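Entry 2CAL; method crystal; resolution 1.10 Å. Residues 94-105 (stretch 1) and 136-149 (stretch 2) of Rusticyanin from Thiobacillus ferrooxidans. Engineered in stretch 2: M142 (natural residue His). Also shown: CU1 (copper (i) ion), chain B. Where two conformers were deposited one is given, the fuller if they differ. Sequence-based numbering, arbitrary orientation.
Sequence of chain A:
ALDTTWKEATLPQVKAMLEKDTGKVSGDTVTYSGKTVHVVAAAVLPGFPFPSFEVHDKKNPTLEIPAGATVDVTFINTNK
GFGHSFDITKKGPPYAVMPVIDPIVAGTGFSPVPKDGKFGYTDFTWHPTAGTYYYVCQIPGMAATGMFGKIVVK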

# COMPACT_ATOMS: atom_id res chain seq x y z
N PRO A 94 4.79 -17.38 2.88
CA PRO A 94 3.95 -16.90 3.98
C PRO A 94 4.76 -16.08 4.95
O PRO A 94 5.96 -16.28 5.12
CB PRO A 94 3.45 -18.19 4.64
CG PRO A 94 4.55 -19.15 4.43
CD PRO A 94 5.12 -18.81 3.08
N TYR A 95 4.12 -15.14 5.63
CA TYR A 95 4.72 -14.29 6.65
C TYR A 95 4.39 -14.78 8.04
O TYR A 95 3.26 -15.20 8.32
CB TYR A 95 4.19 -12.85 6.45
CG TYR A 95 4.53 -12.32 5.08
CD1 TYR A 95 3.57 -12.21 4.06
CD2 TYR A 95 5.82 -11.94 4.78
CE1 TYR A 95 3.93 -11.74 2.80
CE2 TYR A 95 6.22 -11.46 3.53
CZ TYR A 95 5.22 -11.35 2.57
OH TYR A 95 5.55 -10.91 1.30
N ALA A 96 5.38 -14.68 8.91
CA ALA A 96 5.23 -14.96 10.32
C ALA A 96 4.34 -13.93 10.99
O ALA A 96 4.13 -12.84 10.43
CB ALA A 96 6.61 -14.99 10.99
N VAL A 97 3.82 -14.23 12.18
CA VAL A 97 3.08 -13.24 12.98
C VAL A 97 3.88 -11.97 13.14
O VAL A 97 3.34 -10.85 13.05
CB VAL A 97 2.69 -13.86 14.34
CG1 VAL A 97 2.28 -12.80 15.34
CG2 VAL A 97 1.60 -14.91 14.12
N MET A 98 5.18 -12.07 13.39
CA MET A 98 6.10 -10.93 13.31
C MET A 98 6.89 -11.06 12.03
O MET A 98 7.92 -11.73 12.02
CB MET A 98 6.91 -10.74 14.59
CG MET A 98 6.04 -9.97 15.61
SD MET A 98 6.91 -9.59 17.13
CE MET A 98 5.65 -8.61 17.96
N PRO A 99 6.44 -10.48 10.90
CA PRO A 99 7.13 -10.79 9.64
C PRO A 99 8.60 -10.38 9.64
O PRO A 99 9.02 -9.31 10.08
CB PRO A 99 6.39 -9.91 8.64
CG PRO A 99 5.04 -9.65 9.21
CD PRO A 99 5.31 -9.59 10.72
N VAL A 100 9.40 -11.26 9.06
CA VAL A 100 10.83 -11.01 8.86
C VAL A 100 11.03 -10.58 7.39
O VAL A 100 11.10 -11.41 6.47
CB VAL A 100 11.65 -12.22 9.29
CG1 VAL A 100 13.12 -11.85 9.24
CG2 VAL A 100 11.27 -12.69 10.69
N ILE A 101 11.10 -9.25 7.16
CA ILE A 101 11.04 -8.74 5.78
C ILE A 101 12.13 -7.76 5.46
O ILE A 101 12.19 -7.15 4.39
CB ILE A 101 9.65 -8.11 5.50
CG1 ILE A 101 9.35 -6.89 6.36
CG2 ILE A 101 8.59 -9.22 5.54
CD1 ILE A 101 8.14 -6.07 5.87
N ASP A 102 13.10 -7.52 6.36
CA ASP A 102 14.17 -6.56 6.07
C ASP A 102 15.07 -7.16 5.00
O ASP A 102 15.25 -8.39 4.96
CB ASP A 102 14.93 -6.21 7.37
CG ASP A 102 14.18 -5.29 8.34
OD1 ASP A 102 13.13 -4.70 7.98
OD2 ASP A 102 14.64 -5.01 9.44
N PRO A 103 15.69 -6.34 4.16
CA PRO A 103 15.50 -4.90 4.17
C PRO A 103 14.20 -4.47 3.49
O PRO A 103 13.76 -4.98 2.47
CB PRO A 103 16.72 -4.37 3.39
CG PRO A 103 17.26 -5.53 2.67
CD PRO A 103 16.70 -6.80 3.18
N ILE A 104 13.62 -3.44 4.10
CA ILE A 104 12.46 -2.76 3.50
C ILE A 104 13.02 -1.76 2.50
O ILE A 104 13.81 -0.87 2.83
CB ILE A 104 11.56 -2.12 4.56
CG1 ILE A 104 10.90 -3.16 5.48
CG2 ILE A 104 10.49 -1.26 3.88
CD1 ILE A 104 10.38 -2.63 6.77
N VAL A 105 12.64 -1.98 1.23
CA VAL A 105 13.26 -1.17 0.18
C VAL A 105 12.65 0.22 0.08
O VAL A 105 13.31 1.14 -0.38
CB VAL A 105 13.25 -1.87 -1.19
CG1 VAL A 105 13.99 -3.21 -1.11
CG2 VAL A 105 11.85 -2.10 -1.74
CU CU1 B . -2.19 -3.99 8.73
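Stretch 2 136-149: VCQIPGMAATGMFG

Two loops of one chain can pack closely without sharing a sheet or a helix, provided that a few side chains fill the space between them and one or two polar links fix their register. The copper-binding loop of rusticyanin illustrates the principle. Stretch 2 leaves a strand at V136, runs as loop through the proline-containing segment to G141, takes helical backbone angles, without the regular helical bonds, over the engineered M142 (His in the natural sequence), A143 and A144, and enters a strand again at F148. It runs antiparallel in register to stretch 1, itself mostly loop: the nearest CA pairs pass from I101 and V136, through P99 and Q138, to V97 and G141, 4.2 Å apart, and end at Y95 and A144, 5.0 Å apart. Together the two bury 635 Å².

Y95 contributes most. Its CA-to-CB bond points toward stretch 2, and with chi1 in the m well the ring enters the pocket formed where the chain turns back on itself, so that residues from both ends of stretch 2 meet it. V136 covers one face, its CG1 lying 4.3 Å from the ring centroid and almost exactly on the ring normal. F148 takes the edge: Y95 CE1 stands 3.6 Å from F148 CG, and the planes, inclined at 68°, make an edge-to-face pair in which F148 offers its face. Nearer the backbone, Y95 CB rests 3.7 Å from A143 CB, and Y95 O lies 3.4 Å from A144 CB. A water completes the attachment, accepting from Y95 N and donating to A143 O, each at 2.9 Å.

Q138 covers the next largest area. Its CA-to-CB bond points sideways, yet the extended chi2 carries the side chain to the isoleucines of stretch 1, with Q138 CG 3.9 Å from I101 CD1. I101 CD1 also reaches V136 CB, at 4.4 Å, so this residue spans the start of the loop.

V97, two residues on from Y95, fixes the register through its backbone. G141 N donates a hydrogen bond to V97 O at 2.9 Å, and P140 CA approaches the same oxygen at 3.2 Å. The positive phi of G141 by itself favours glycine. P99 CG packs 3.9 Å from A143 CB, while M98 CE touches P140 CG at 3.7 Å. C137 points away from stretch 1, and its SG binds copper at 2.1 Å, with M147 SD at 2.5 Å.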

# COMPACT_ATOMS: atom_id res chain seq x y z
N VAL A 136 3.51 -5.18 2.23
CA VAL A 136 3.17 -5.93 3.43
C VAL A 136 2.91 -4.97 4.57
O VAL A 136 3.58 -3.95 4.76
CB VAL A 136 4.35 -6.86 3.78
CG1 VAL A 136 4.11 -7.81 4.95
CG2 VAL A 136 4.81 -7.74 2.59
N CYS A 137 1.94 -5.34 5.42
CA CYS A 137 1.73 -4.69 6.70
C CYS A 137 2.54 -5.38 7.82
O CYS A 137 2.56 -6.61 7.87
CB CYS A 137 0.22 -4.68 7.06
SG CYS A 137 -0.06 -3.85 8.67
N GLN A 138 3.16 -4.55 8.65
CA GLN A 138 3.99 -5.10 9.73
C GLN A 138 3.29 -5.20 11.08
O GLN A 138 3.90 -5.65 12.04
CB GLN A 138 5.23 -4.21 9.92
CG GLN A 138 6.27 -4.40 8.80
CD GLN A 138 7.59 -3.78 9.21
OE1 GLN A 138 7.90 -2.59 9.26
NE2 GLN A 138 8.49 -4.70 9.48
N ILE A 139 2.03 -4.77 11.19
CA ILE A 139 1.33 -4.97 12.49
C ILE A 139 1.28 -6.44 12.76
O ILE A 139 0.84 -7.19 11.89
CB ILE A 139 -0.06 -4.32 12.46
CG1 ILE A 139 -0.02 -2.80 12.39
CG2 ILE A 139 -0.85 -4.82 13.67
CD1 ILE A 139 0.39 -2.08 13.64
N PRO A 140 1.67 -6.94 13.97
CA PRO A 140 1.67 -8.38 14.20
C PRO A 140 0.39 -9.09 13.84
O PRO A 140 -0.70 -8.61 14.18
CB PRO A 140 1.97 -8.46 15.72
CG PRO A 140 2.89 -7.27 15.89
CD PRO A 140 2.22 -6.15 15.08
N GLY A 141 0.53 -10.16 13.08
CA GLY A 141 -0.52 -11.06 12.64
C GLY A 141 -1.19 -10.70 11.33
O GLY A 141 -1.89 -11.54 10.77
N MET A 142 -1.03 -9.46 10.87
CA MET A 142 -1.81 -9.05 9.71
C MET A 142 -1.36 -9.69 8.39
O MET A 142 -2.16 -10.20 7.63
CB MET A 142 -1.76 -7.53 9.57
CG MET A 142 -2.41 -6.76 10.72
SD MET A 142 -4.16 -7.00 10.97
CE MET A 142 -4.23 -8.24 12.26
N ALA A 143 -0.04 -9.66 8.15
CA ALA A 143 0.47 -10.32 6.92
C ALA A 143 0.22 -11.81 6.97
O ALA A 143 -0.07 -12.40 5.93
CB ALA A 143 1.95 -9.98 6.79
N ALA A 144 0.31 -12.45 8.12
CA ALA A 144 0.05 -13.86 8.30
C ALA A 144 -1.36 -14.23 7.98
O ALA A 144 -1.65 -15.36 7.64
CB ALA A 144 0.36 -14.24 9.77
N THR A 145 -2.28 -13.24 8.06
CA THR A 145 -3.69 -13.48 7.79
C THR A 145 -4.14 -12.77 6.52
O THR A 145 -5.34 -12.61 6.30
CB THR A 145 -4.58 -13.12 8.99
OG1 THR A 145 -4.40 -11.78 9.41
CG2 THR A 145 -4.21 -13.97 10.19
N GLY A 146 -3.18 -12.37 5.66
CA GLY A 146 -3.49 -12.03 4.28
C GLY A 146 -3.27 -10.59 3.91
O GLY A 146 -3.60 -10.21 2.77
N MET A 147 -2.73 -9.75 4.80
CA MET A 147 -2.58 -8.33 4.47
C MET A 147 -1.26 -8.03 3.76
O MET A 147 -0.25 -7.55 4.30
CB MET A 147 -2.72 -7.46 5.71
CG MET A 147 -2.90 -5.99 5.35
SD MET A 147 -3.40 -4.96 6.76
CE MET A 147 -3.61 -3.34 5.93
N PHE A 148 -1.27 -8.40 2.46
CA PHE A 148 -0.11 -8.24 1.58
C PHE A 148 -0.59 -8.40 0.15
O PHE A 148 -1.60 -9.06 -0.10
CB PHE A 148 1.04 -9.26 1.90
CG PHE A 148 0.71 -10.69 1.57
CD1 PHE A 148 0.12 -11.50 2.57
CD2 PHE A 148 0.92 -11.26 0.33
CE1 PHE A 148 -0.21 -12.80 2.28
CE2 PHE A 148 0.62 -12.58 0.05
CZ PHE A 148 0.03 -13.34 1.04
N GLY A 149 0.24 -7.87 -0.76
CA GLY A 149 0.05 -8.16 -2.19
C GLY A 149 1.38 -8.12 -2.92
O GLY A 149 2.46 -7.88 -2.29
O HOH W 1 1.26 -14.79 5.05
O HOH W 2 1.85 -11.17 10.30